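Local atomic coordinates of Pre-mRNA splicing factor PRP8 (Cyanidioschyzon merolae, PDB entry 6NQI), a protein that probably binds U2, U5 and U6 snRNAs and pre-mRNA introns in the spliceosome, represented here by its isolated RNase H-like domain. Residues 9-14 / 77-83; 31-37 / 139-143; 113-119 / 163-167; 67-71 / 96-102. All coordinates share one frame; numbering follows the deposited sequence.

Contact 1. Residues 9-14 / 77-83; sequences QRLWIV and ELPRGIV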
# COMPACT_ATOMS: atom_id res chain seq x y z
N GLN A 9 -8.14 -10.43 9.92
CA GLN A 9 -6.89 -10.38 10.66
C GLN A 9 -6.04 -9.19 10.21
O GLN A 9 -6.40 -8.45 9.30
CB GLN A 9 -6.13 -11.69 10.48
CG GLN A 9 -6.09 -12.14 9.04
CD GLN A 9 -6.13 -13.65 8.92
OE1 GLN A 9 -6.06 -14.36 9.92
NE2 GLN A 9 -6.24 -14.15 7.69
N ARG A 10 -4.91 -9.04 10.87
CA ARG A 10 -3.90 -8.05 10.50
C ARG A 10 -3.07 -8.65 9.36
O ARG A 10 -2.20 -9.48 9.60
CB ARG A 10 -3.03 -7.69 11.71
CG ARG A 10 -2.09 -6.45 11.54
CD ARG A 10 -1.14 -6.22 12.74
NE ARG A 10 -1.80 -5.57 13.87
CZ ARG A 10 -1.75 -4.27 14.15
NH1 ARG A 10 -1.05 -3.44 13.38
NH2 ARG A 10 -2.43 -3.78 15.21
N LEU A 11 -3.40 -8.27 8.12
CA LEU A 11 -2.68 -8.63 6.90
C LEU A 11 -1.86 -7.45 6.36
O LEU A 11 -2.15 -6.28 6.64
CB LEU A 11 -3.66 -9.09 5.81
CG LEU A 11 -4.40 -10.42 5.87
CD1 LEU A 11 -5.18 -10.72 4.58
CD2 LEU A 11 -3.35 -11.49 6.09
N TRP A 12 -0.82 -7.75 5.57
CA TRP A 12 -0.04 -6.74 4.85
C TRP A 12 -0.16 -6.99 3.36
O TRP A 12 0.35 -7.99 2.86
CB TRP A 12 1.44 -6.74 5.26
CG TRP A 12 1.71 -6.01 6.54
CD1 TRP A 12 0.79 -5.46 7.37
CD2 TRP A 12 2.98 -5.75 7.14
NE1 TRP A 12 1.39 -4.86 8.44
CE2 TRP A 12 2.74 -5.03 8.34
CE3 TRP A 12 4.31 -6.02 6.77
CZ2 TRP A 12 3.76 -4.60 9.17
CZ3 TRP A 12 5.35 -5.59 7.61
CH2 TRP A 12 5.06 -4.89 8.80
N ILE A 13 -0.82 -6.08 2.65
CA ILE A 13 -0.88 -6.12 1.20
C ILE A 13 0.30 -5.30 0.65
O ILE A 13 0.41 -4.09 0.89
CB ILE A 13 -2.22 -5.58 0.68
CG1 ILE A 13 -3.43 -6.07 1.49
CG2 ILE A 13 -2.41 -6.04 -0.75
CD1 ILE A 13 -3.78 -7.56 1.38
N VAL A 14 1.20 -5.96 -0.08
CA VAL A 14 2.40 -5.30 -0.58
C VAL A 14 2.31 -5.20 -2.10
O VAL A 14 2.08 -6.21 -2.78
CB VAL A 14 3.67 -6.04 -0.14
CG1 VAL A 14 4.90 -5.11 -0.39
CG2 VAL A 14 3.52 -6.53 1.31
N GLU A 77 2.16 -6.51 16.95
CA GLU A 77 1.63 -5.82 15.78
C GLU A 77 2.15 -6.42 14.48
O GLU A 77 2.02 -5.80 13.41
CB GLU A 77 1.96 -4.34 15.83
CG GLU A 77 1.23 -3.51 16.85
CD GLU A 77 1.67 -2.05 16.77
OE1 GLU A 77 2.27 -1.55 17.75
OE2 GLU A 77 1.44 -1.42 15.70
N LEU A 78 2.73 -7.61 14.53
CA LEU A 78 3.21 -8.27 13.33
C LEU A 78 2.01 -8.76 12.52
O LEU A 78 1.01 -9.17 13.10
CB LEU A 78 4.08 -9.46 13.69
CG LEU A 78 5.43 -9.14 14.34
CD1 LEU A 78 6.09 -10.44 14.79
CD2 LEU A 78 6.33 -8.34 13.40
N PRO A 79 2.08 -8.71 11.21
CA PRO A 79 0.94 -9.20 10.42
C PRO A 79 0.77 -10.71 10.55
O PRO A 79 1.74 -11.45 10.71
CB PRO A 79 1.30 -8.78 8.99
CG PRO A 79 2.76 -8.75 8.98
CD PRO A 79 3.16 -8.23 10.33
N ARG A 80 -0.48 -11.15 10.51
CA ARG A 80 -0.78 -12.57 10.49
C ARG A 80 -0.64 -13.18 9.10
O ARG A 80 -0.69 -14.40 8.97
CB ARG A 80 -2.17 -12.82 11.09
CG ARG A 80 -2.17 -12.65 12.60
CD ARG A 80 -3.55 -12.51 13.17
NE ARG A 80 -3.87 -13.58 14.13
CZ ARG A 80 -5.08 -13.76 14.67
NH1 ARG A 80 -6.09 -12.96 14.33
NH2 ARG A 80 -5.28 -14.75 15.54
N GLY A 81 -0.49 -12.35 8.08
CA GLY A 81 -0.23 -12.80 6.72
C GLY A 81 0.34 -11.67 5.89
O GLY A 81 0.21 -10.49 6.23
N ILE A 82 1.06 -12.04 4.83
CA ILE A 82 1.66 -11.09 3.89
C ILE A 82 1.18 -11.47 2.50
O ILE A 82 1.35 -12.62 2.09
CB ILE A 82 3.19 -11.11 3.96
CG1 ILE A 82 3.66 -10.60 5.33
CG2 ILE A 82 3.78 -10.32 2.80
CD1 ILE A 82 5.05 -11.03 5.73
N VAL A 83 0.58 -10.52 1.78
CA VAL A 83 0.06 -10.78 0.45
C VAL A 83 0.81 -9.90 -0.53
O VAL A 83 0.74 -8.66 -0.43
CB VAL A 83 -1.46 -10.53 0.36
CG1 VAL A 83 -2.03 -11.03 -0.98
CG2 VAL A 83 -2.21 -11.12 1.55

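Contact 2. Residues 31-37 / 139-143; sequences WETSTGR and IWSGY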
# COMPACT_ATOMS: atom_id res chain seq x y z
N TRP A 31 -0.38 -1.85 2.57
CA TRP A 31 -1.67 -1.59 3.22
C TRP A 31 -1.85 -2.61 4.34
O TRP A 31 -1.78 -3.82 4.11
CB TRP A 31 -2.80 -1.67 2.19
CG TRP A 31 -4.20 -1.68 2.77
CD1 TRP A 31 -4.63 -1.05 3.91
CD2 TRP A 31 -5.36 -2.34 2.23
NE1 TRP A 31 -5.97 -1.30 4.12
CE2 TRP A 31 -6.44 -2.09 3.09
CE3 TRP A 31 -5.58 -3.12 1.09
CZ2 TRP A 31 -7.72 -2.58 2.86
CZ3 TRP A 31 -6.86 -3.62 0.86
CH2 TRP A 31 -7.91 -3.34 1.73
N GLU A 32 -2.03 -2.12 5.56
CA GLU A 32 -2.36 -2.96 6.70
C GLU A 32 -3.88 -3.02 6.83
O GLU A 32 -4.51 -2.05 7.29
CB GLU A 32 -1.71 -2.38 7.95
CG GLU A 32 -1.85 -3.27 9.14
CD GLU A 32 -0.92 -2.87 10.25
OE1 GLU A 32 -1.25 -1.93 11.00
OE2 GLU A 32 0.16 -3.47 10.35
N THR A 33 -4.46 -4.17 6.47
CA THR A 33 -5.91 -4.26 6.27
C THR A 33 -6.69 -4.01 7.56
O THR A 33 -7.71 -3.31 7.54
CB THR A 33 -6.30 -5.62 5.70
OG1 THR A 33 -5.87 -6.66 6.59
CG2 THR A 33 -5.69 -5.84 4.31
N SER A 34 -6.28 -4.63 8.67
CA SER A 34 -7.07 -4.55 9.89
C SER A 34 -7.17 -3.12 10.42
O SER A 34 -8.20 -2.73 10.99
CB SER A 34 -6.48 -5.45 10.97
OG SER A 34 -5.27 -4.92 11.46
N THR A 35 -6.11 -2.34 10.27
CA THR A 35 -6.06 -1.01 10.87
C THR A 35 -6.19 0.14 9.88
O THR A 35 -6.55 1.24 10.28
CB THR A 35 -4.73 -0.82 11.61
OG1 THR A 35 -3.65 -1.09 10.71
CG2 THR A 35 -4.65 -1.76 12.76
N GLY A 36 -5.83 -0.08 8.62
CA GLY A 36 -5.83 0.96 7.63
C GLY A 36 -4.49 1.62 7.48
O GLY A 36 -4.36 2.54 6.68
N ARG A 37 -3.48 1.15 8.19
CA ARG A 37 -2.22 1.87 8.23
C ARG A 37 -1.54 1.66 6.89
O ARG A 37 -1.54 0.55 6.37
CB ARG A 37 -1.40 1.36 9.40
CG ARG A 37 -0.33 2.27 9.87
CD ARG A 37 0.23 1.83 11.22
NE ARG A 37 0.60 0.42 11.22
CZ ARG A 37 1.55 -0.12 11.99
NH1 ARG A 37 2.27 0.65 12.81
NH2 ARG A 37 1.80 -1.41 11.93
N ILE A 139 4.13 7.12 6.75
CA ILE A 139 3.02 6.28 7.16
C ILE A 139 1.76 7.13 7.25
O ILE A 139 1.72 8.13 7.98
CB ILE A 139 3.29 5.57 8.51
CG1 ILE A 139 4.52 4.66 8.38
CG2 ILE A 139 2.10 4.77 8.94
CD1 ILE A 139 5.02 4.10 9.68
N TRP A 140 0.72 6.71 6.54
CA TRP A 140 -0.56 7.40 6.47
C TRP A 140 -1.63 6.51 7.10
O TRP A 140 -1.44 5.31 7.25
CB TRP A 140 -0.93 7.73 5.01
CG TRP A 140 0.16 8.50 4.30
CD1 TRP A 140 1.40 8.05 3.97
CD2 TRP A 140 0.10 9.86 3.87
NE1 TRP A 140 2.11 9.04 3.36
CE2 TRP A 140 1.34 10.16 3.29
CE3 TRP A 140 -0.88 10.85 3.92
CZ2 TRP A 140 1.62 11.42 2.75
CZ3 TRP A 140 -0.60 12.10 3.39
CH2 TRP A 140 0.64 12.37 2.81
N SER A 141 -2.73 7.11 7.51
CA SER A 141 -3.86 6.32 8.01
C SER A 141 -4.87 6.18 6.88
O SER A 141 -5.56 7.14 6.54
CB SER A 141 -4.48 6.94 9.26
OG SER A 141 -5.52 7.83 8.93
N GLY A 142 -4.92 5.00 6.27
CA GLY A 142 -5.80 4.79 5.14
C GLY A 142 -7.28 4.69 5.45
O GLY A 142 -8.09 4.75 4.52
N TYR A 143 -7.66 4.60 6.73
CA TYR A 143 -9.06 4.55 7.12
C TYR A 143 -9.51 5.84 7.79
O TYR A 143 -10.59 5.88 8.38
CB TYR A 143 -9.36 3.36 8.04
CG TYR A 143 -9.20 2.00 7.39
CD1 TYR A 143 -9.06 1.89 6.02
CD2 TYR A 143 -9.21 0.82 8.15
CE1 TYR A 143 -8.91 0.67 5.42
CE2 TYR A 143 -9.07 -0.43 7.55
CZ TYR A 143 -8.93 -0.49 6.19
OH TYR A 143 -8.77 -1.69 5.56

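Contact 3. Residues 113-119 / 163-167; sequences AMPLQAL and LHALD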
# COMPACT_ATOMS: atom_id res chain seq x y z
N ALA A 113 -5.21 -8.59 -8.10
CA ALA A 113 -6.60 -8.18 -8.26
C ALA A 113 -6.89 -6.85 -7.58
O ALA A 113 -7.91 -6.22 -7.89
CB ALA A 113 -7.52 -9.27 -7.70
N MET A 114 -6.02 -6.39 -6.67
CA MET A 114 -6.26 -5.16 -5.94
C MET A 114 -5.35 -4.03 -6.41
O MET A 114 -4.13 -4.10 -6.19
CB MET A 114 -6.12 -5.37 -4.42
CG MET A 114 -7.12 -6.41 -3.88
SD MET A 114 -6.95 -6.93 -2.15
CE MET A 114 -5.63 -8.13 -2.20
N PRO A 115 -5.88 -3.01 -7.09
CA PRO A 115 -5.04 -1.92 -7.64
C PRO A 115 -4.66 -0.90 -6.58
O PRO A 115 -5.06 0.27 -6.61
CB PRO A 115 -5.94 -1.33 -8.72
CG PRO A 115 -7.30 -1.48 -8.13
CD PRO A 115 -7.30 -2.84 -7.45
N LEU A 116 -3.85 -1.36 -5.63
CA LEU A 116 -3.33 -0.50 -4.58
C LEU A 116 -2.39 0.56 -5.14
O LEU A 116 -2.34 1.69 -4.63
CB LEU A 116 -2.63 -1.37 -3.53
CG LEU A 116 -1.99 -0.71 -2.33
CD1 LEU A 116 -3.03 -0.02 -1.50
CD2 LEU A 116 -1.28 -1.76 -1.51
N GLN A 117 -1.65 0.23 -6.20
CA GLN A 117 -0.75 1.20 -6.83
C GLN A 117 -1.51 2.43 -7.33
O GLN A 117 -0.89 3.48 -7.53
CB GLN A 117 -0.01 0.58 -8.02
CG GLN A 117 -0.94 -0.13 -8.98
CD GLN A 117 -0.23 -0.61 -10.24
OE1 GLN A 117 0.92 -0.26 -10.51
NE2 GLN A 117 -0.94 -1.40 -11.05
N ALA A 118 -2.82 2.31 -7.56
CA ALA A 118 -3.60 3.45 -8.02
C ALA A 118 -3.54 4.61 -7.03
O ALA A 118 -3.86 5.75 -7.41
CB ALA A 118 -5.05 3.02 -8.28
N LEU A 119 -3.09 4.38 -5.79
CA LEU A 119 -2.94 5.51 -4.88
C LEU A 119 -1.94 6.54 -5.42
O LEU A 119 -1.95 7.70 -4.96
CB LEU A 119 -2.50 5.03 -3.51
CG LEU A 119 -3.61 4.31 -2.79
CD1 LEU A 119 -3.14 3.80 -1.42
CD2 LEU A 119 -4.81 5.25 -2.69
N LEU A 163 -9.90 2.37 -4.20
CA LEU A 163 -8.76 1.91 -4.99
C LEU A 163 -9.18 1.63 -6.43
O LEU A 163 -8.55 2.10 -7.39
CB LEU A 163 -8.17 0.64 -4.37
CG LEU A 163 -7.32 0.70 -3.09
CD1 LEU A 163 -6.69 -0.65 -2.80
CD2 LEU A 163 -6.27 1.75 -3.15
N HIS A 164 -10.30 0.92 -6.60
CA HIS A 164 -10.73 0.58 -7.96
C HIS A 164 -11.23 1.80 -8.71
O HIS A 164 -11.04 1.91 -9.93
CB HIS A 164 -11.78 -0.51 -7.93
CG HIS A 164 -11.21 -1.87 -7.71
ND1 HIS A 164 -10.91 -2.72 -8.76
CD2 HIS A 164 -10.87 -2.53 -6.58
CE1 HIS A 164 -10.42 -3.85 -8.28
NE2 HIS A 164 -10.39 -3.76 -6.96
N ALA A 165 -11.90 2.73 -8.02
CA ALA A 165 -12.34 3.95 -8.69
C ALA A 165 -11.15 4.79 -9.15
O ALA A 165 -11.16 5.35 -10.26
CB ALA A 165 -13.25 4.75 -7.76
N LEU A 166 -10.09 4.84 -8.33
CA LEU A 166 -8.89 5.57 -8.72
C LEU A 166 -8.20 4.90 -9.90
O LEU A 166 -7.60 5.60 -10.74
CB LEU A 166 -7.93 5.65 -7.52
CG LEU A 166 -8.36 6.63 -6.43
CD1 LEU A 166 -7.44 6.57 -5.23
CD2 LEU A 166 -8.35 8.01 -7.02
N ASP A 167 -8.30 3.57 -10.00
CA ASP A 167 -7.71 2.84 -11.11
C ASP A 167 -8.52 2.95 -12.41
O ASP A 167 -7.95 2.77 -13.49
CB ASP A 167 -7.50 1.38 -10.73
CG ASP A 167 -6.62 0.63 -11.72
OD1 ASP A 167 -5.80 1.29 -12.41
OD2 ASP A 167 -6.74 -0.60 -11.82

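Contact 4. Residues 67-71 / 96-102; sequences LTMLR and LLAGTEY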
# COMPACT_ATOMS: atom_id res chain seq x y z
N LEU A 67 11.12 -6.99 4.80
CA LEU A 67 11.87 -7.44 5.97
C LEU A 67 12.14 -6.28 6.93
O LEU A 67 12.04 -6.44 8.15
CB LEU A 67 13.18 -8.12 5.55
CG LEU A 67 14.10 -8.53 6.71
CD1 LEU A 67 13.39 -9.41 7.73
CD2 LEU A 67 15.37 -9.23 6.22
N THR A 68 12.47 -5.10 6.41
CA THR A 68 12.76 -3.97 7.29
C THR A 68 11.51 -3.52 8.05
O THR A 68 11.57 -3.23 9.26
CB THR A 68 13.37 -2.81 6.49
OG1 THR A 68 14.55 -3.28 5.84
CG2 THR A 68 13.77 -1.68 7.42
N MET A 69 10.37 -3.44 7.36
CA MET A 69 9.14 -3.05 8.03
C MET A 69 8.74 -4.08 9.09
O MET A 69 8.22 -3.71 10.15
CB MET A 69 7.98 -2.87 7.04
CG MET A 69 8.14 -1.79 5.97
SD MET A 69 8.74 -0.19 6.56
CE MET A 69 7.62 0.19 7.89
N LEU A 70 9.01 -5.37 8.83
CA LEU A 70 8.78 -6.38 9.86
C LEU A 70 9.65 -6.09 11.07
O LEU A 70 9.17 -6.06 12.21
CB LEU A 70 9.07 -7.78 9.31
CG LEU A 70 8.05 -8.34 8.31
CD1 LEU A 70 8.55 -9.64 7.70
CD2 LEU A 70 6.69 -8.49 8.93
N ARG A 71 10.94 -5.85 10.83
CA ARG A 71 11.88 -5.63 11.92
C ARG A 71 11.49 -4.43 12.77
O ARG A 71 11.85 -4.37 13.95
CB ARG A 71 13.28 -5.43 11.37
CG ARG A 71 13.97 -6.68 10.87
CD ARG A 71 15.44 -6.39 10.72
NE ARG A 71 16.27 -7.59 10.67
CZ ARG A 71 16.97 -7.96 9.60
NH1 ARG A 71 16.91 -7.22 8.49
NH2 ARG A 71 17.71 -9.08 9.65
N LEU A 96 14.82 -13.95 2.26
CA LEU A 96 15.30 -13.01 3.26
C LEU A 96 14.69 -13.26 4.63
O LEU A 96 15.20 -12.73 5.63
CB LEU A 96 15.01 -11.57 2.82
CG LEU A 96 15.63 -11.13 1.49
CD1 LEU A 96 15.51 -9.64 1.24
CD2 LEU A 96 17.07 -11.58 1.39
N LEU A 97 13.60 -14.03 4.73
CA LEU A 97 12.96 -14.29 6.01
C LEU A 97 13.41 -15.61 6.63
O LEU A 97 13.18 -15.83 7.82
CB LEU A 97 11.42 -14.29 5.87
CG LEU A 97 10.78 -13.01 5.35
CD1 LEU A 97 9.30 -12.99 5.61
CD2 LEU A 97 11.43 -11.84 6.04
N ALA A 98 14.04 -16.46 5.83
CA ALA A 98 14.58 -17.71 6.34
C ALA A 98 15.52 -17.44 7.50
O ALA A 98 16.30 -16.48 7.48
CB ALA A 98 15.32 -18.43 5.22
N GLY A 99 15.45 -18.29 8.53
CA GLY A 99 16.29 -18.16 9.70
C GLY A 99 15.91 -17.06 10.67
O GLY A 99 16.60 -16.89 11.68
N THR A 100 14.84 -16.30 10.40
CA THR A 100 14.40 -15.21 11.26
C THR A 100 13.08 -15.53 11.96
O THR A 100 12.33 -16.43 11.56
CB THR A 100 14.22 -13.92 10.45
OG1 THR A 100 12.96 -13.96 9.77
CG2 THR A 100 15.33 -13.80 9.42
N GLU A 101 12.76 -14.71 12.96
CA GLU A 101 11.52 -14.84 13.72
C GLU A 101 10.29 -14.63 12.87
O GLU A 101 9.18 -14.97 13.30
CB GLU A 101 11.56 -13.85 14.88
CG GLU A 101 11.87 -12.40 14.44
CD GLU A 101 12.04 -11.43 15.61
OE1 GLU A 101 11.05 -11.23 16.35
OE2 GLU A 101 13.15 -10.90 15.80
N TYR A 102 10.46 -14.06 11.67
CA TYR A 102 9.35 -13.78 10.76
C TYR A 102 9.13 -14.91 9.77
O TYR A 102 8.23 -14.81 8.92
CB TYR A 102 9.58 -12.44 10.03
CG TYR A 102 10.11 -11.37 10.96
CD1 TYR A 102 9.26 -10.72 11.85
CD2 TYR A 102 11.45 -11.01 10.95
CE1 TYR A 102 9.74 -9.76 12.71
CE2 TYR A 102 11.93 -10.04 11.80
CZ TYR A 102 11.07 -9.41 12.68
OH TYR A 102 11.55 -8.44 13.53

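Contact 1. Residues 9-14 / 77-83
W12 pairs with I82 in the sheet of this RNase H-like domain, where strands 11-14 and 81-83 run parallel, 17° apart. This part is buried and tight: W12 N bonds to G81 O (3.0 Å), V83 N to W12 O (2.8 Å) and V14 N to V83 O (2.8 Å). On one face I13 and V83 lie alongside, I13 CD1 3.9 Å from V83 CG2. On the other, CG of W12 is anti to the carbonyl carbon (chi1 -81°), which helps bring the indole against P79, whose CB is 3.7 Å from the centroid of the five-membered ring and 10° off the normal, a CH-pi contact; E32 takes the indole N-H. With an alanine at W12, P79 would probably lose the flat surface under its ring and the E32 carboxylate that N-H. The rim at Q9, R80 and E77 is looser. Exposed R80 rests its CD on CB of poorly ordered Q9. E77 CA lies over one face of the R10 guanidinium, toward its rim; R10 pairs mainly with E32, and its ion pair with E77 is long, R10 NH1 4.0 Å from E77 OE2 with no N-H pointing at it. The backbone still joins, R80 N to R10 O at 2.6 Å.

Contact 2. Residues 31-37 / 139-143
Y143 holds its CG anti to its own carbonyl carbon (chi1 -66°), while W31 swings its CG anti to the backbone N (chi1 169°); together these turns set the phenol OH at the edge of the indole, near its plane, the two side chains crossing at about a right angle. The hydroxyl donates to T33 O (2.8 Å), in the carbonyl plane and on a lone pair. It also accepts a weak, bent bond from W31 NE1 (3.2 Å, 127°). G36 CA sits over the middle of the phenol face, 3.4 Å from its centroid, in a CH-pi contact. Helix 152-168 covers the tyrosine through A155 and S156. G36 and R37 both face E32 in a G1 beta bulge, which closes the hairpin between strands 24-32 and 37-43. At the bulge itself, edge strand 137-141 joins the sheet: R37 and S141 form an antiparallel non-hydrogen-bonded pair, and G142 N bonds to G36 O (2.6 Å). The R37 side chain leans its CG on I139 CG2 (3.6 Å), then bends toward E32. It grips the carboxylate side-on, NE to E32 OE1 (3.0 Å) and NH2 to E32 OE2 (3.1 Å), the second bond lying in the guanidinium plane; NH2 also reaches Q73. T35 OG1 donates to the anti lone pair of E32 OE1. R10 and W12 bring further donors to the same carboxylate, a concentration of bonds that probably favours its ionised form.

Contact 3. Residues 113-119 / 163-167
The imidazole of H164 takes the P115 ring over one face: P115 CD is 3.5 Å from the ring centroid and 22° off the normal, displaced toward the rim in a CH-pi contact, and the two side chains cross at about a right angle. At the imidazole edge, near its plane, A113 O lies 3.5 Å from H164 CE1. P115 is the centre of an inverse gamma turn, so the chain kinks exactly where its ring meets helix 152-168. D167 closes on the same proline with its carboxylate, its CG turned anti to the backbone N (chi1 -167°), and its CB lies 3.8 Å from A118 CB. Deeper in, L163 parts its two methyls between neighbours on the 3-10 segment: CD1 lies 3.9 Å from L116 CD1, side by side and pointing the same way, and CD2 is 3.7 Å from L119 CG. L119 CD2 also meets L166 CD1. Behind this layer L116 and L119 touch W29 of strand 24-32, so the loop 113-119 is sandwiched between helix and sheet. With carbon-carbon contacts predominant and no polar bond joining the two segments, the attachment relies on burial and fit of shape rather than on directional bonds.

Contact 4. Residues 67-71 / 96-102
Y102 lays one ring face over L70, whose CB stands 3.9 Å from the ring centroid and 12° off the normal in a CH-pi contact; on the opposite face lies CG of its own neighbour E101. The tyrosine is delivered by an ST turn: T100 OG1 accepts from Y102 N at 3.1 Å. The same hydroxyl donates to L97 O (2.7 Å), which also receives T100 N, both donors coming from one face of the carbonyl plane. That second bond closes the type II turn from L97 to T100 by which the chain leaves helix 90-97. The turn and the end of this helix pack against the last turn and a half of helix 54-71, which lies on the sheet of the RNase H-like fold, with L70 reaching W12 and P79 beneath. L67, its CG anti to the backbone N (chi1 176°), spreads its methyls over the partner segment: CD1 meets L97 CD2 at 3.6 Å, and CD2 meets L96 CB at 4.1 Å. L97 CD2 also lies 4.0 Å from L70 CD1, at about a right angle to that side chain, so L97 CD2 touches both L67 and L70. A serine in place of Y102 would probably open a gap above L70 and leave L67 CD1 with less to pack on. Farther out, the phenol crosses the aliphatic part of R71, whose CG lies 4.0 Å from Y102 CE2. The hydroxyl reaches the helix backbone there, Y102 OH lying 3.3 Å from R71 CA.

From the N terminus, segment 9-14, leading into strand 11-21, opens a loop that contact 1 closes at strand 81-84. Before it closes, 31-37 opens the longer loop of contact 2, so the two cross; they meet directly through E32, which takes bonds from R10 and W12. Contact 4 runs from 67-71 to 96-102: it crosses contact 1 and nests inside contact 2. Contact 3 begins after contacts 1 and 4 are complete and crosses contact 2, ending at 163-167. Contact 1 joins strands 11-21 and 81-84, contact 2 the 24-32/37-43 hairpin and strand 137-141. Contact 3 joins a loop to helix 152-168; contact 4, about 27 Å from it between centres, joins helices 54-71 and 90-97.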